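Beta-1,4-galactanase (Thielavia heterothallica, PDB 1HJS) hydrolyses the beta-1,4-galactosidic linkages of type I arabinogalactans as a fungal family 53 glycoside hydrolase of clan GH-A. Local coordinates at residues A[22-36]-A[315-327]. Numbering follows the deposited sequence.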
ATOM      1  N   TYR A  22       9.352  10.809 -17.828  1.00 18.79           N
ATOM      2  CA  TYR A  22       7.919  10.579 -17.912  1.00 18.53           C
ATOM      3  C   TYR A  22       7.177  11.569 -18.790  1.00 19.41           C
ATOM      4  O   TYR A  22       7.486  12.762 -18.813  1.00 19.60           O
ATOM      5  CB  TYR A  22       7.318  10.554 -16.508  1.00 17.36           C
ATOM      6  CG  TYR A  22       7.763   9.348 -15.712  1.00 16.25           C
ATOM      7  CD1 TYR A  22       7.351   8.064 -16.073  1.00 15.99           C
ATOM      8  CD2 TYR A  22       8.608   9.486 -14.613  1.00 15.70           C
ATOM      9  CE1 TYR A  22       7.771   6.942 -15.354  1.00 14.48           C
ATOM     10  CE2 TYR A  22       9.035   8.372 -13.888  1.00 15.28           C
ATOM     11  CZ  TYR A  22       8.610   7.103 -14.263  1.00 15.10           C
ATOM     12  OH  TYR A  22       9.009   5.997 -13.533  1.00 14.34           O
ATOM     13  N   LYS A  23       6.186  11.055 -19.508  1.00 20.19           N
ATOM     14  CA  LYS A  23       5.396  11.868 -20.416  1.00 21.36           C
ATOM     15  C   LYS A  23       3.919  11.588 -20.246  1.00 22.08           C
ATOM     16  O   LYS A  23       3.516  10.466 -19.904  1.00 21.11           O
ATOM     17  CB  LYS A  23       5.819  11.572 -21.856  1.00 21.68           C
ATOM     18  CG  LYS A  23       7.328  11.597 -22.048  1.00 22.68           C
ATOM     19  CD  LYS A  23       7.735  11.078 -23.415  1.00 23.96           C
ATOM     20  CE  LYS A  23       9.251  10.997 -23.553  1.00 24.83           C
ATOM     21  NZ  LYS A  23       9.863  10.001 -22.629  1.00 24.85           N
ATOM     22  N   ASN A  24       3.125  12.626 -20.486  1.00 23.20           N
ATOM     23  CA  ASN A  24       1.683  12.515 -20.389  1.00 25.52           C
ATOM     24  C   ASN A  24       1.187  11.753 -21.606  1.00 26.22           C
ATOM     25  O   ASN A  24       1.973  11.383 -22.476  1.00 25.86           O
ATOM     26  CB  ASN A  24       1.029  13.902 -20.338  1.00 26.31           C
ATOM     27  CG  ASN A  24       1.331  14.746 -21.571  1.00 27.97           C
ATOM     28  OD1 ASN A  24       1.268  14.266 -22.705  1.00 28.72           O
ATOM     29  ND2 ASN A  24       1.643  16.021 -21.349  1.00 28.00           N
ATOM     30  N   THR A  25      -0.120  11.531 -21.663  1.00 27.73           N
ATOM     31  CA  THR A  25      -0.721  10.803 -22.766  1.00 29.46           C
ATOM     32  C   THR A  25      -0.520  11.428 -24.156  1.00 30.27           C
ATOM     33  O   THR A  25      -0.611  10.725 -25.160  1.00 30.57           O
ATOM     34  CB  THR A  25      -2.223  10.558 -22.487  1.00 29.91           C
ATOM     35  OG1 THR A  25      -2.845  11.779 -22.066  1.00 30.59           O
ATOM     36  CG2 THR A  25      -2.389   9.517 -21.384  1.00 30.00           C
ATOM     37  N   ASN A  26      -0.242  12.731 -24.223  1.00 31.14           N
ATOM     38  CA  ASN A  26      -0.002  13.389 -25.516  1.00 32.18           C
ATOM     39  C   ASN A  26       1.455  13.168 -25.887  1.00 32.22           C
ATOM     40  O   ASN A  26       1.888  13.505 -26.990  1.00 32.88           O
ATOM     41  CB  ASN A  26      -0.201  14.906 -25.449  1.00 33.30           C
ATOM     42  CG  ASN A  26      -1.530  15.313 -24.863  1.00 34.20           C
ATOM     43  OD1 ASN A  26      -1.587  16.222 -24.034  1.00 34.98           O
ATOM     44  ND2 ASN A  26      -2.606  14.669 -25.298  1.00 34.87           N
ATOM     45  N   GLY A  27       2.220  12.632 -24.945  1.00 31.37           N
ATOM     46  CA  GLY A  27       3.626  12.403 -25.197  1.00 30.43           C
ATOM     47  C   GLY A  27       4.469  13.600 -24.795  1.00 29.67           C
ATOM     48  O   GLY A  27       5.615  13.727 -25.223  1.00 29.63           O
ATOM     49  N   ASN A  28       3.902  14.486 -23.981  1.00 29.11           N
ATOM     50  CA  ASN A  28       4.633  15.661 -23.517  1.00 28.57           C
ATOM     51  C   ASN A  28       5.307  15.412 -22.176  1.00 27.41           C
ATOM     52  O   ASN A  28       4.660  15.030 -21.200  1.00 26.95           O
ATOM     53  CB  ASN A  28       3.706  16.871 -23.388  1.00 29.93           C
ATOM     54  CG  ASN A  28       3.552  17.627 -24.688  1.00 30.97           C
ATOM     55  OD1 ASN A  28       4.530  17.870 -25.394  1.00 32.04           O
ATOM     56  ND2 ASN A  28       2.328  18.017 -25.005  1.00 31.37           N
ATOM     57  N   ALA A  29       6.614  15.643 -22.139  1.00 25.97           N
ATOM     58  CA  ALA A  29       7.394  15.457 -20.926  1.00 24.50           C
ATOM     59  C   ALA A  29       6.772  16.291 -19.819  1.00 23.55           C
ATOM     60  O   ALA A  29       6.464  17.469 -20.009  1.00 22.58           O
ATOM     61  CB  ALA A  29       8.829  15.882 -21.160  1.00 25.01           C
ATOM     62  N   GLN A  30       6.599  15.676 -18.656  1.00 22.25           N
ATOM     63  CA  GLN A  30       5.983  16.349 -17.525  1.00 21.22           C
ATOM     64  C   GLN A  30       6.313  15.573 -16.252  1.00 19.83           C
ATOM     65  O   GLN A  30       6.502  14.359 -16.301  1.00 19.29           O
ATOM     66  CB  GLN A  30       4.474  16.395 -17.774  1.00 22.13           C
ATOM     67  CG  GLN A  30       3.615  16.877 -16.633  1.00 23.57           C
ATOM     68  CD  GLN A  30       2.181  17.106 -17.073  1.00 24.53           C
ATOM     69  OE1 GLN A  30       1.612  16.308 -17.821  1.00 24.00           O
ATOM     70  NE2 GLN A  30       1.586  18.195 -16.606  1.00 24.81           N
ATOM     71  N   PRO A  31       6.415  16.263 -15.102  1.00 18.36           N
ATOM     72  CA  PRO A  31       6.727  15.544 -13.862  1.00 16.96           C
ATOM     73  C   PRO A  31       5.670  14.473 -13.602  1.00 15.65           C
ATOM     74  O   PRO A  31       4.476  14.708 -13.790  1.00 14.38           O
ATOM     75  CB  PRO A  31       6.710  16.649 -12.809  1.00 17.81           C
ATOM     76  CG  PRO A  31       7.174  17.856 -13.585  1.00 18.36           C
ATOM     77  CD  PRO A  31       6.380  17.718 -14.870  1.00 18.41           C
ATOM     78  N   LEU A  32       6.110  13.297 -13.170  1.00 14.61           N
ATOM     79  CA  LEU A  32       5.181  12.202 -12.910  1.00 14.23           C
ATOM     80  C   LEU A  32       4.007  12.605 -12.016  1.00 13.68           C
ATOM     81  O   LEU A  32       2.857  12.274 -12.314  1.00 13.38           O
ATOM     82  CB  LEU A  32       5.925  11.011 -12.290  1.00 13.44           C
ATOM     83  CG  LEU A  32       5.073   9.768 -12.010  1.00 14.03           C
ATOM     84  CD1 LEU A  32       4.391   9.316 -13.291  1.00 13.25           C
ATOM     85  CD2 LEU A  32       5.948   8.647 -11.443  1.00 12.88           C
ATOM     86  N   GLU A  33       4.285  13.322 -10.926  1.00 13.19           N
ATOM     87  CA  GLU A  33       3.217  13.727 -10.018  1.00 13.31           C
ATOM     88  C   GLU A  33       2.135  14.542 -10.725  1.00 13.72           C
ATOM     89  O   GLU A  33       0.950  14.418 -10.408  1.00 13.13           O
ATOM     90  CB  GLU A  33       3.776  14.521  -8.820  1.00 13.74           C
ATOM     91  CG  GLU A  33       4.525  15.803  -9.189  1.00 13.87           C
ATOM     92  CD  GLU A  33       6.018  15.583  -9.362  1.00 14.35           C
ATOM     93  OE1 GLU A  33       6.413  14.536  -9.920  1.00 13.55           O
ATOM     94  OE2 GLU A  33       6.803  16.467  -8.950  1.00 13.83           O
ATOM     95  N   ASN A  34       2.536  15.372 -11.685  1.00 14.00           N
ATOM     96  CA  ASN A  34       1.571  16.185 -12.416  1.00 14.72           C
ATOM     97  C   ASN A  34       0.783  15.327 -13.404  1.00 14.16           C
ATOM     98  O   ASN A  34      -0.394  15.573 -13.651  1.00 14.00           O
ATOM     99  CB  ASN A  34       2.283  17.327 -13.141  1.00 15.99           C
ATOM    100  CG  ASN A  34       3.021  18.243 -12.181  1.00 17.52           C
ATOM    101  OD1 ASN A  34       2.453  18.709 -11.194  1.00 19.08           O
ATOM    102  ND2 ASN A  34       4.287  18.501 -12.463  1.00 19.17           N
ATOM    103  N   ILE A  35       1.442  14.324 -13.971  1.00 13.86           N
ATOM    104  CA  ILE A  35       0.772  13.418 -14.898  1.00 13.92           C
ATOM    105  C   ILE A  35      -0.291  12.652 -14.108  1.00 13.86           C
ATOM    106  O   ILE A  35      -1.431  12.521 -14.545  1.00 14.06           O
ATOM    107  CB  ILE A  35       1.769  12.411 -15.511  1.00 14.12           C
ATOM    108  CG1 ILE A  35       2.776  13.153 -16.394  1.00 13.58           C
ATOM    109  CG2 ILE A  35       1.017  11.360 -16.323  1.00 14.81           C
ATOM    110  CD1 ILE A  35       3.875  12.272 -16.961  1.00 14.61           C
ATOM    111  N   LEU A  36       0.089  12.155 -12.933  1.00 13.52           N
ATOM    112  CA  LEU A  36      -0.846  11.412 -12.090  1.00 13.28           C
ATOM    113  C   LEU A  36      -2.042  12.278 -11.705  1.00 13.53           C
ATOM    114  O   LEU A  36      -3.195  11.849 -11.819  1.00 13.59           O
ATOM    115  CB  LEU A  36      -0.140  10.914 -10.826  1.00 12.67           C
ATOM    116  CG  LEU A  36       0.983   9.892 -11.035  1.00 12.38           C
ATOM    117  CD1 LEU A  36       1.701   9.641  -9.712  1.00 11.34           C
ATOM    118  CD2 LEU A  36       0.395   8.591 -11.594  1.00 12.21           C
ATOM    119  N   MET A 315       1.533   0.927 -16.252  1.00 12.40           N
ATOM    120  CA  MET A 315       0.536   1.721 -16.958  1.00 11.96           C
ATOM    121  C   MET A 315       1.230   2.813 -17.771  1.00 12.35           C
ATOM    122  O   MET A 315       0.628   3.833 -18.105  1.00 11.86           O
ATOM    123  CB  MET A 315      -0.443   2.341 -15.957  1.00 12.87           C
ATOM    124  CG  MET A 315      -1.213   1.302 -15.138  1.00 12.48           C
ATOM    125  SD  MET A 315      -2.397   2.030 -13.985  1.00 13.82           S
ATOM    126  CE  MET A 315      -3.786   2.341 -15.086  1.00 12.63           C
ATOM    127  N   PHE A 316       2.506   2.584 -18.071  1.00 12.29           N
ATOM    128  CA  PHE A 316       3.322   3.511 -18.853  1.00 13.23           C
ATOM    129  C   PHE A 316       4.099   2.712 -19.895  1.00 13.62           C
ATOM    130  O   PHE A 316       4.433   1.549 -19.665  1.00 13.12           O
ATOM    131  CB  PHE A 316       4.324   4.248 -17.955  1.00 12.76           C
ATOM    132  CG  PHE A 316       3.722   5.362 -17.147  1.00 12.48           C
ATOM    133  CD1 PHE A 316       2.877   5.091 -16.077  1.00 12.43           C
ATOM    134  CD2 PHE A 316       3.995   6.688 -17.468  1.00 12.80           C
ATOM    135  CE1 PHE A 316       2.310   6.123 -15.335  1.00 12.64           C
ATOM    136  CE2 PHE A 316       3.434   7.732 -16.733  1.00 12.99           C
ATOM    137  CZ  PHE A 316       2.587   7.449 -15.662  1.00 13.38           C
ATOM    138  N   SER A 317       4.392   3.334 -21.034  1.00 14.52           N
ATOM    139  CA  SER A 317       5.150   2.655 -22.083  1.00 16.21           C
ATOM    140  C   SER A 317       6.590   2.515 -21.610  1.00 17.20           C
ATOM    141  O   SER A 317       6.983   3.124 -20.616  1.00 16.98           O
ATOM    142  CB  SER A 317       5.134   3.470 -23.381  1.00 15.92           C
ATOM    143  OG  SER A 317       5.934   4.627 -23.253  1.00 16.46           O
ATOM    144  N   GLN A 318       7.381   1.722 -22.324  1.00 18.25           N
ATOM    145  CA  GLN A 318       8.772   1.536 -21.937  1.00 20.02           C
ATOM    146  C   GLN A 318       9.600   2.798 -22.142  1.00 20.16           C
ATOM    147  O   GLN A 318      10.741   2.875 -21.689  1.00 20.99           O
ATOM    148  CB  GLN A 318       9.382   0.355 -22.695  1.00 21.64           C
ATOM    149  CG  GLN A 318       8.905  -0.992 -22.170  1.00 23.70           C
ATOM    150  CD  GLN A 318       9.277  -1.214 -20.706  1.00 25.24           C
ATOM    151  OE1 GLN A 318      10.455  -1.321 -20.365  1.00 26.83           O
ATOM    152  NE2 GLN A 318       8.272  -1.274 -19.838  1.00 24.57           N
ATOM    153  N   SER A 319       9.023   3.792 -22.810  1.00 20.32           N
ATOM    154  CA  SER A 319       9.719   5.055 -23.032  1.00 20.76           C
ATOM    155  C   SER A 319       9.291   6.068 -21.970  1.00 20.32           C
ATOM    156  O   SER A 319       9.768   7.203 -21.954  1.00 20.86           O
ATOM    157  CB  SER A 319       9.424   5.602 -24.434  1.00 20.70           C
ATOM    158  OG  SER A 319       8.060   5.953 -24.576  1.00 23.66           O
ATOM    159  N   GLY A 320       8.379   5.654 -21.093  1.00 19.40           N
ATOM    160  CA  GLY A 320       7.930   6.531 -20.025  1.00 18.80           C
ATOM    161  C   GLY A 320       6.661   7.322 -20.276  1.00 18.22           C
ATOM    162  O   GLY A 320       6.356   8.257 -19.532  1.00 17.82           O
ATOM    163  N   GLN A 321       5.910   6.956 -21.309  1.00 17.89           N
ATOM    164  CA  GLN A 321       4.678   7.670 -21.616  1.00 17.82           C
ATOM    165  C   GLN A 321       3.453   6.991 -21.009  1.00 17.03           C
ATOM    166  O   GLN A 321       3.251   5.789 -21.166  1.00 16.24           O
ATOM    167  CB  GLN A 321       4.500   7.793 -23.130  1.00 19.16           C
ATOM    168  CG  GLN A 321       3.248   8.552 -23.535  1.00 20.96           C
ATOM    169  CD  GLN A 321       3.159   8.773 -25.033  1.00 22.57           C
ATOM    170  OE1 GLN A 321       3.938   8.208 -25.803  1.00 24.38           O
ATOM    171  NE2 GLN A 321       2.201   9.593 -25.457  1.00 24.14           N
ATOM    172  N   ALA A 322       2.634   7.774 -20.320  1.00 16.46           N
ATOM    173  CA  ALA A 322       1.433   7.240 -19.697  1.00 16.13           C
ATOM    174  C   ALA A 322       0.532   6.598 -20.744  1.00 16.11           C
ATOM    175  O   ALA A 322       0.314   7.160 -21.820  1.00 15.47           O
ATOM    176  CB  ALA A 322       0.684   8.351 -18.973  1.00 16.04           C
ATOM    177  N   LEU A 323       0.015   5.414 -20.428  1.00 15.81           N
ATOM    178  CA  LEU A 323      -0.878   4.717 -21.340  1.00 15.90           C
ATOM    179  C   LEU A 323      -2.293   5.249 -21.137  1.00 16.06           C
ATOM    180  O   LEU A 323      -2.575   5.946 -20.160  1.00 15.33           O
ATOM    181  CB  LEU A 323      -0.837   3.209 -21.078  1.00 16.12           C
ATOM    182  CG  LEU A 323       0.533   2.549 -21.255  1.00 16.08           C
ATOM    183  CD1 LEU A 323       0.426   1.060 -20.992  1.00 16.36           C
ATOM    184  CD2 LEU A 323       1.048   2.808 -22.674  1.00 17.04           C
ATOM    185  N   SER A 324      -3.182   4.912 -22.063  1.00 16.25           N
ATOM    186  CA  SER A 324      -4.568   5.363 -22.001  1.00 16.98           C
ATOM    187  C   SER A 324      -5.299   4.906 -20.738  1.00 16.58           C
ATOM    188  O   SER A 324      -6.273   5.530 -20.318  1.00 16.50           O
ATOM    189  CB  SER A 324      -5.327   4.859 -23.230  1.00 16.98           C
ATOM    190  OG  SER A 324      -5.318   3.442 -23.267  1.00 19.00           O
ATOM    191  N   SER A 325      -4.836   3.818 -20.138  1.00 15.61           N
ATOM    192  CA  SER A 325      -5.482   3.291 -18.941  1.00 15.24           C
ATOM    193  C   SER A 325      -5.343   4.180 -17.702  1.00 14.81           C
ATOM    194  O   SER A 325      -6.148   4.088 -16.779  1.00 14.14           O
ATOM    195  CB  SER A 325      -4.927   1.901 -18.631  1.00 15.03           C
ATOM    196  OG  SER A 325      -3.513   1.943 -18.554  1.00 14.93           O
ATOM    197  N   LEU A 326      -4.337   5.047 -17.684  1.00 14.75           N
ATOM    198  CA  LEU A 326      -4.106   5.909 -16.526  1.00 14.23           C
ATOM    199  C   LEU A 326      -5.279   6.845 -16.225  1.00 14.36           C
ATOM    200  O   LEU A 326      -5.470   7.261 -15.081  1.00 13.98           O
ATOM    201  CB  LEU A 326      -2.820   6.728 -16.729  1.00 14.05           C
ATOM    202  CG  LEU A 326      -2.165   7.298 -15.461  1.00 13.33           C
ATOM    203  CD1 LEU A 326      -1.743   6.165 -14.526  1.00 13.42           C
ATOM    204  CD2 LEU A 326      -0.977   8.154 -15.841  1.00 12.66           C
ATOM    205  N   SER A 327      -6.071   7.171 -17.243  1.00 13.84           N
ATOM    206  CA  SER A 327      -7.208   8.065 -17.044  1.00 14.48           C
ATOM    207  C   SER A 327      -8.347   7.417 -16.260  1.00 14.25           C
ATOM    208  O   SER A 327      -9.331   8.078 -15.932  1.00 14.03           O
ATOM    209  CB  SER A 327      -7.741   8.558 -18.393  1.00 14.72           C
ATOM    210  OG  SER A 327      -8.270   7.481 -19.149  1.00 15.47           O
TER
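Lys23 and Gln321 pair their backbones in a single beta bridge. Lys23 N donates to Gly320 O at 2.8 Å, from above the carbonyl plane, and Ala322 N returns a nearly straight bond to Lys23 O. The lysine side chain adds a third link: it runs extended until it bends at chi4 (65°), which sets NZ 2.9 Å from Ser319 O. Because NZ also donates to Ser21 O, the ammonium ties two backbone carbonyls together. An alanine in place of Lys23 would keep the bridge but would probably leave the Ser319 and Ser21 carbonyls without their shared donor, letting the 317-320 turn shift more easily. On the same face of the bridge, but running the other way, Gln321, its CG anti to the backbone N (chi1 -179°), extends into the turn of residues 24-27; CG lies 3.3 Å from Asn24 O, and NE2 bonds weakly to Thr25 O.

Beneath this polar layer lies an apolar one. The edge of the Tyr22 ring points at the face of Phe316 in an offset T-shaped pair, planes at 75°, while Tyr22 OH bonds to Ala299 O. Leu32 CD1 presses on Phe316 CZ at 3.5 Å. Ile35 CG2 rests against both Ala322 CB and Leu326 CD2, 3.8 Å from the latter; alanine's small methyl probably allows this approach.

Each turn's first side chain closes it: Asn24 OD1 accepts Asn28 N and Ser317 OG accepts Gln321 N, just past the turns. At the turn ends, Gly27 and Gly320 have positive phi, where a beta carbon would jam against the preceding carbonyl oxygen. The contact joins the start of helix 32-38 and its preceding loop to the loop after strand 290-296, the last of the (beta/alpha)8 barrel. Every hydrogen bond across it ends on a main-chain carbonyl, so the polar grip probably depends more on the path of the chain than on the side chains gripped.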